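Local coordinates for Tat pathway signal sequence domain protein (Parabacteroides merdae, PDB 4Q9A) that is probably a GDSL-like lipase or acylhydrolase of the SGNH hydrolase clan, expected to cleave ester bonds, at residues 185-191 / 217-222; 96-102 / 141-147. All coordinates share one frame. Numbering follows the deposited sequence.

Contact 1. Residues 185-191 / 217-222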
loop_
_atom_site.group_PDB
_atom_site.type_symbol
_atom_site.label_atom_id
_atom_site.label_comp_id
_atom_site.label_asym_id
_atom_site.label_seq_id
_atom_site.Cartn_x
_atom_site.Cartn_y
_atom_site.Cartn_z
ATOM N N VAL A 185 18.645 -4.930 -3.790
ATOM C CA VAL A 185 17.560 -5.326 -2.881
ATOM C C VAL A 185 17.567 -6.876 -2.828
ATOM O O VAL A 185 17.315 -7.521 -3.852
ATOM C CB VAL A 185 16.160 -4.725 -3.220
ATOM C CG1 VAL A 185 15.238 -4.828 -2.011
ATOM C CG2 VAL A 185 16.256 -3.272 -3.673
ATOM N N PRO A 186 17.945 -7.488 -1.673
ATOM C CA PRO A 186 18.050 -8.960 -1.616
ATOM C C PRO A 186 16.732 -9.636 -1.238
ATOM O O PRO A 186 16.590 -10.185 -0.131
ATOM C CB PRO A 186 19.135 -9.181 -0.557
ATOM C CG PRO A 186 19.034 -7.981 0.346
ATOM C CD PRO A 186 18.318 -6.880 -0.376
ATOM N N PHE A 187 15.777 -9.614 -2.176
ATOM C CA PHE A 187 14.431 -10.150 -1.990
ATOM C C PHE A 187 14.406 -11.601 -1.508
ATOM O O PHE A 187 13.598 -11.906 -0.638
ATOM C CB PHE A 187 13.611 -10.014 -3.269
ATOM C CG PHE A 187 13.153 -8.614 -3.613
ATOM C CD1 PHE A 187 12.742 -7.731 -2.618
ATOM C CD2 PHE A 187 13.029 -8.214 -4.933
ATOM C CE1 PHE A 187 12.258 -6.464 -2.937
ATOM C CE2 PHE A 187 12.555 -6.938 -5.252
ATOM C CZ PHE A 187 12.166 -6.073 -4.252
ATOM N N GLN A 188 15.304 -12.471 -2.008
ATOM C CA GLN A 188 15.352 -13.878 -1.609
ATOM C C GLN A 188 15.544 -14.031 -0.091
ATOM O O GLN A 188 14.767 -14.758 0.529
ATOM C CB GLN A 188 16.435 -14.658 -2.392
ATOM C CG GLN A 188 16.273 -16.183 -2.390
ATOM C CD GLN A 188 15.004 -16.669 -3.061
ATOM O OE1 GLN A 188 14.928 -16.847 -4.290
ATOM N NE2 GLN A 188 13.988 -16.946 -2.244
ATOM N N SER A 189 16.512 -13.302 0.509
ATOM C CA SER A 189 16.803 -13.331 1.953
ATOM C C SER A 189 15.564 -12.998 2.768
ATOM O O SER A 189 15.294 -13.664 3.782
ATOM C CB SER A 189 17.902 -12.336 2.290
ATOM O OG SER A 189 18.940 -12.437 1.332
ATOM N N GLY A 190 14.812 -11.990 2.291
ATOM C CA GLY A 190 13.580 -11.541 2.921
ATOM C C GLY A 190 12.512 -12.598 2.881
ATOM O O GLY A 190 11.859 -12.857 3.894
ATOM N N PHE A 191 12.346 -13.237 1.716
ATOM C CA PHE A 191 11.330 -14.273 1.549
ATOM C C PHE A 191 11.740 -15.562 2.269
ATOM O O PHE A 191 10.886 -16.234 2.865
ATOM C CB PHE A 191 11.009 -14.506 0.067
ATOM C CG PHE A 191 10.023 -13.488 -0.482
ATOM C CD1 PHE A 191 8.699 -13.464 -0.042
ATOM C CD2 PHE A 191 10.415 -12.564 -1.452
ATOM C CE1 PHE A 191 7.794 -12.521 -0.540
ATOM C CE2 PHE A 191 9.500 -11.643 -1.978
ATOM C CZ PHE A 191 8.196 -11.625 -1.510
ATOM N N LEU A 217 6.019 -6.640 1.945
ATOM C CA LEU A 217 7.358 -7.099 2.356
ATOM C C LEU A 217 8.464 -6.576 1.418
ATOM O O LEU A 217 9.498 -6.078 1.891
ATOM C CB LEU A 217 7.412 -8.632 2.374
ATOM C CG LEU A 217 8.699 -9.262 2.876
ATOM C CD1 LEU A 217 8.745 -9.241 4.382
ATOM C CD2 LEU A 217 8.826 -10.681 2.396
HETATM N N MSE A 218 8.209 -6.678 0.088
HETATM C CA MSE A 218 9.142 -6.260 -0.941
HETATM C C MSE A 218 9.360 -4.774 -0.893
HETATM O O MSE A 218 10.518 -4.335 -0.972
HETATM C CB MSE A 218 8.648 -6.683 -2.313
HETATM C CG MSE A 218 8.787 -8.167 -2.539
HETATM SE SE MSE A 218 7.895 -8.655 -4.140
HETATM C CE MSE A 218 9.127 -7.850 -5.412
ATOM N N ALA A 219 8.240 -4.007 -0.736
ATOM C CA ALA A 219 8.229 -2.546 -0.616
ATOM C C ALA A 219 9.121 -2.098 0.548
ATOM O O ALA A 219 9.964 -1.218 0.368
ATOM C CB ALA A 219 6.805 -2.040 -0.414
ATOM N N ASN A 220 8.976 -2.755 1.713
ATOM C CA ASN A 220 9.739 -2.469 2.925
ATOM C C ASN A 220 11.232 -2.739 2.717
ATOM O O ASN A 220 12.065 -1.956 3.185
ATOM C CB ASN A 220 9.207 -3.300 4.097
ATOM C CG ASN A 220 7.783 -3.007 4.521
ATOM O OD1 ASN A 220 7.156 -2.023 4.103
ATOM N ND2 ASN A 220 7.249 -3.850 5.399
HETATM N N MSE A 221 11.561 -3.833 1.996
HETATM C CA MSE A 221 12.942 -4.218 1.681
HETATM C C MSE A 221 13.620 -3.151 0.815
HETATM O O MSE A 221 14.744 -2.725 1.094
HETATM C CB MSE A 221 12.964 -5.562 0.959
HETATM C CG MSE A 221 12.569 -6.731 1.839
HETATM SE SE MSE A 221 13.332 -8.385 1.171
HETATM C CE MSE A 221 15.194 -7.995 1.603
ATOM N N TRP A 222 12.902 -2.722 -0.221
ATOM C CA TRP A 222 13.304 -1.703 -1.166
ATOM C C TRP A 222 13.541 -0.379 -0.444
ATOM O O TRP A 222 14.585 0.240 -0.656
ATOM C CB TRP A 222 12.234 -1.561 -2.245
ATOM C CG TRP A 222 12.696 -0.899 -3.502
ATOM C CD1 TRP A 222 12.947 -1.501 -4.703
ATOM C CD2 TRP A 222 12.816 0.515 -3.726
ATOM N NE1 TRP A 222 13.236 -0.553 -5.659
ATOM C CE2 TRP A 222 13.163 0.694 -5.085
ATOM C CE3 TRP A 222 12.666 1.653 -2.904
ATOM C CZ2 TRP A 222 13.396 1.961 -5.630
ATOM C CZ3 TRP A 222 12.873 2.907 -3.450
ATOM C CH2 TRP A 222 13.244 3.054 -4.792
#
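Selenomethionine Met-221 points toward segment 185-191 and loses more surface to the contact than any other residue, 97 Å². Its SE lies 3.6 Å from Gly-190 CA, a spot where a beta carbon would clash, and its CE packs 3.9 Å from Pro-186 CD, just before the helix. Both selenomethionines meet the Phe-187 ring: Met-218 CE makes a CH-pi contact over a face, 3.9 Å from the centroid, and the SE atoms of Met-218 (4.9 Å from that centroid) and Met-221 (5.2 Å, at the edge) make Met-aromatic contacts. One turn on, Phe-191 takes Leu-217 CD2 over a face of its ring, with 3.6 Å from Phe-191 CE1 to that methyl. No hydrogen bond crosses this apolar interface, and the short helix axes, 10.2 Å apart, cross at 129°. Helix 212-226, one of the helices packed on the parallel sheet of the alpha/beta SGNH hydrolase fold, thus lies against the end of edge strand 183-185 and the helix after it, Val-185 and Trp-222 both reaching Val-144 of strand 142-146.

Contact 2. Residues 96-102 / 141-147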
loop_
_atom_site.group_PDB
_atom_site.type_symbol
_atom_site.label_atom_id
_atom_site.label_comp_id
_atom_site.label_asym_id
_atom_site.label_seq_id
_atom_site.Cartn_x
_atom_site.Cartn_y
_atom_site.Cartn_z
ATOM N N PRO A 96 15.037 9.117 -15.841
ATOM C CA PRO A 96 14.860 8.874 -14.403
ATOM C C PRO A 96 16.068 9.226 -13.546
ATOM O O PRO A 96 17.215 8.902 -13.881
ATOM C CB PRO A 96 14.572 7.371 -14.327
ATOM C CG PRO A 96 15.182 6.802 -15.578
ATOM C CD PRO A 96 14.970 7.850 -16.605
ATOM N N ASP A 97 15.789 9.882 -12.418
ATOM C CA ASP A 97 16.791 10.233 -11.419
ATOM C C ASP A 97 17.171 8.961 -10.629
ATOM O O ASP A 97 18.336 8.767 -10.243
ATOM C CB ASP A 97 16.247 11.354 -10.517
ATOM C CG ASP A 97 16.092 12.687 -11.253
ATOM O OD1 ASP A 97 17.089 13.170 -11.823
ATOM O OD2 ASP A 97 14.978 13.248 -11.246
ATOM N N VAL A 98 16.171 8.082 -10.430
ATOM C CA VAL A 98 16.283 6.799 -9.739
ATOM C C VAL A 98 15.554 5.749 -10.582
ATOM O O VAL A 98 14.350 5.864 -10.823
ATOM C CB VAL A 98 15.746 6.868 -8.285
ATOM C CG1 VAL A 98 15.759 5.499 -7.619
ATOM C CG2 VAL A 98 16.544 7.862 -7.463
ATOM N N LEU A 99 16.292 4.747 -11.042
ATOM C CA LEU A 99 15.741 3.670 -11.856
ATOM C C LEU A 99 15.856 2.340 -11.100
ATOM O O LEU A 99 16.909 2.019 -10.578
ATOM C CB LEU A 99 16.468 3.624 -13.227
ATOM C CG LEU A 99 16.257 2.399 -14.118
ATOM C CD1 LEU A 99 14.862 2.377 -14.734
ATOM C CD2 LEU A 99 17.308 2.338 -15.169
ATOM N N SER A 100 14.762 1.586 -11.039
ATOM C CA SER A 100 14.689 0.307 -10.341
ATOM C C SER A 100 14.411 -0.804 -11.349
ATOM O O SER A 100 13.508 -0.680 -12.190
ATOM C CB SER A 100 13.629 0.341 -9.241
ATOM O OG SER A 100 13.408 -0.955 -8.711
ATOM N N ILE A 101 15.216 -1.874 -11.285
ATOM C CA ILE A 101 15.096 -2.998 -12.207
ATOM C C ILE A 101 14.963 -4.307 -11.433
ATOM O O ILE A 101 15.783 -4.605 -10.561
ATOM C CB ILE A 101 16.292 -3.040 -13.219
ATOM C CG1 ILE A 101 16.383 -1.719 -14.022
ATOM C CG2 ILE A 101 16.208 -4.286 -14.162
ATOM C CD1 ILE A 101 17.723 -1.385 -14.540
ATOM N N LEU A 102 13.928 -5.084 -11.774
ATOM C CA LEU A 102 13.681 -6.422 -11.239
ATOM C C LEU A 102 13.416 -7.310 -12.442
ATOM O O LEU A 102 12.351 -7.223 -13.048
ATOM C CB LEU A 102 12.521 -6.455 -10.205
ATOM C CG LEU A 102 12.045 -7.838 -9.724
ATOM C CD1 LEU A 102 13.157 -8.607 -8.985
ATOM C CD2 LEU A 102 10.824 -7.725 -8.851
ATOM N N THR A 141 21.886 8.731 -13.397
ATOM C CA THR A 141 20.837 7.884 -12.855
ATOM C C THR A 141 21.410 6.942 -11.785
ATOM O O THR A 141 22.449 6.282 -11.994
ATOM C CB THR A 141 20.128 7.113 -13.973
ATOM O OG1 THR A 141 19.531 8.081 -14.849
ATOM C CG2 THR A 141 19.036 6.175 -13.443
ATOM N N GLN A 142 20.707 6.904 -10.644
ATOM C CA GLN A 142 20.977 6.022 -9.542
ATOM C C GLN A 142 20.172 4.754 -9.796
ATOM O O GLN A 142 18.941 4.813 -9.896
ATOM C CB GLN A 142 20.584 6.701 -8.233
ATOM C CG GLN A 142 21.436 7.891 -7.869
ATOM C CD GLN A 142 20.978 8.493 -6.566
ATOM O OE1 GLN A 142 21.216 7.956 -5.472
ATOM N NE2 GLN A 142 20.323 9.633 -6.649
ATOM N N ILE A 143 20.869 3.613 -9.965
ATOM C CA ILE A 143 20.211 2.335 -10.226
ATOM C C ILE A 143 20.038 1.521 -8.912
ATOM O O ILE A 143 20.940 1.446 -8.065
ATOM C CB ILE A 143 20.940 1.502 -11.320
ATOM C CG1 ILE A 143 21.229 2.335 -12.569
ATOM C CG2 ILE A 143 20.135 0.243 -11.678
ATOM C CD1 ILE A 143 22.152 1.670 -13.569
ATOM N N VAL A 144 18.837 0.928 -8.784
ATOM C CA VAL A 144 18.379 0.015 -7.752
ATOM C C VAL A 144 18.137 -1.284 -8.495
ATOM O O VAL A 144 17.154 -1.392 -9.226
ATOM C CB VAL A 144 17.115 0.490 -6.968
ATOM C CG1 VAL A 144 16.821 -0.441 -5.810
ATOM C CG2 VAL A 144 17.257 1.911 -6.471
ATOM N N LEU A 145 19.076 -2.231 -8.378
ATOM C CA LEU A 145 18.962 -3.549 -8.990
ATOM C C LEU A 145 18.426 -4.514 -7.938
ATOM O O LEU A 145 18.997 -4.610 -6.852
ATOM C CB LEU A 145 20.303 -4.010 -9.580
ATOM C CG LEU A 145 20.231 -5.223 -10.507
ATOM C CD1 LEU A 145 19.476 -4.914 -11.800
ATOM C CD2 LEU A 145 21.603 -5.755 -10.798
ATOM N N CYS A 146 17.296 -5.174 -8.238
ATOM C CA CYS A 146 16.601 -6.093 -7.333
ATOM C C CYS A 146 16.963 -7.555 -7.608
ATOM O O CYS A 146 17.150 -7.955 -8.771
ATOM C CB CYS A 146 15.096 -5.886 -7.439
ATOM S SG CYS A 146 14.538 -4.211 -7.038
ATOM N N GLU A 147 17.020 -8.352 -6.533
ATOM C CA GLU A 147 17.333 -9.777 -6.615
ATOM C C GLU A 147 16.117 -10.568 -7.140
ATOM O O GLU A 147 15.059 -10.542 -6.486
ATOM C CB GLU A 147 17.784 -10.333 -5.232
ATOM C CG GLU A 147 18.346 -11.745 -5.275
ATOM C CD GLU A 147 18.788 -12.345 -3.954
ATOM O OE1 GLU A 147 18.165 -12.037 -2.911
ATOM O OE2 GLU A 147 19.744 -13.153 -3.967
#
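Strands 98-102 and 142-146 run parallel, their short axes 4.7 Å apart at closest approach and inclined by 17°. The hydrogen bonds zigzag between them. Gln-142 N donates to Asp-97 O at 3.0 Å, and Leu-99 N returns a bond to Gln-142 O at 2.9 Å; the ladder continues from Val-144 N to Leu-99 O at 2.9 Å, from Ile-101 N to Val-144 O at 2.9 Å, and from Cys-146 N to Ile-101 O at 2.8 Å. Thus Leu-99 and Ile-101 use both backbone N and O across this pair, whereas Val-98 and Ser-100 bond to strand 21-26 on the other side. Ahead of the regular ladder, Thr-141 OG1 donates to Pro-96 O at 2.6 Å.

These are neighbouring strands inside the five-stranded parallel sheet of the SGNH hydrolase fold, and the chain between them passes through helices 106-113 and 120-137, a beta-alpha-beta connection. On the face of Leu-99 and Ile-101, Ile-101 CD1 lies 4.1 Å from Ile-143 CG2, and Ile-101 CB lies 4.0 Å from Leu-145 CD1; Leu-99 and Ile-143 also meet Thr-134 of helix 120-137. The opposite face carries Val-98, Ser-100 and Val-144. There Val-98 CG1 approaches Val-144 CG2 at 4.1 Å, and Ser-100 OG is hydrogen-bonded to Trp-222 NE1 of helix 212-226. Towards the C-terminal ends, Leu-102 CD1 packs 3.7 Å from Cys-146 CB.

How the contacts relate
Contact 2 is buried in the central sheet, while contact 1 is a partly buried junction of a strand end and the helix after it with helix 212-226, their centres about 15 Å apart. A regular backbone ladder holds contact 2; contact 1 relies on side-chain packing of selenium, methyl and aromatic groups. They adjoin at Glu-147: its N lies 2.8 Å from Val-185 O and its OE1 3.0 Å from Gln-188 N, both probable hydrogen bonds, the second reaching the start of helix 187-194. Helix 212-226 supplies one side of contact 1 and also packs on contact 2 through Trp-222. The second subunit's Glu-61 packs on Leu-217 of contact 1, but that subunit does not reach contact 2.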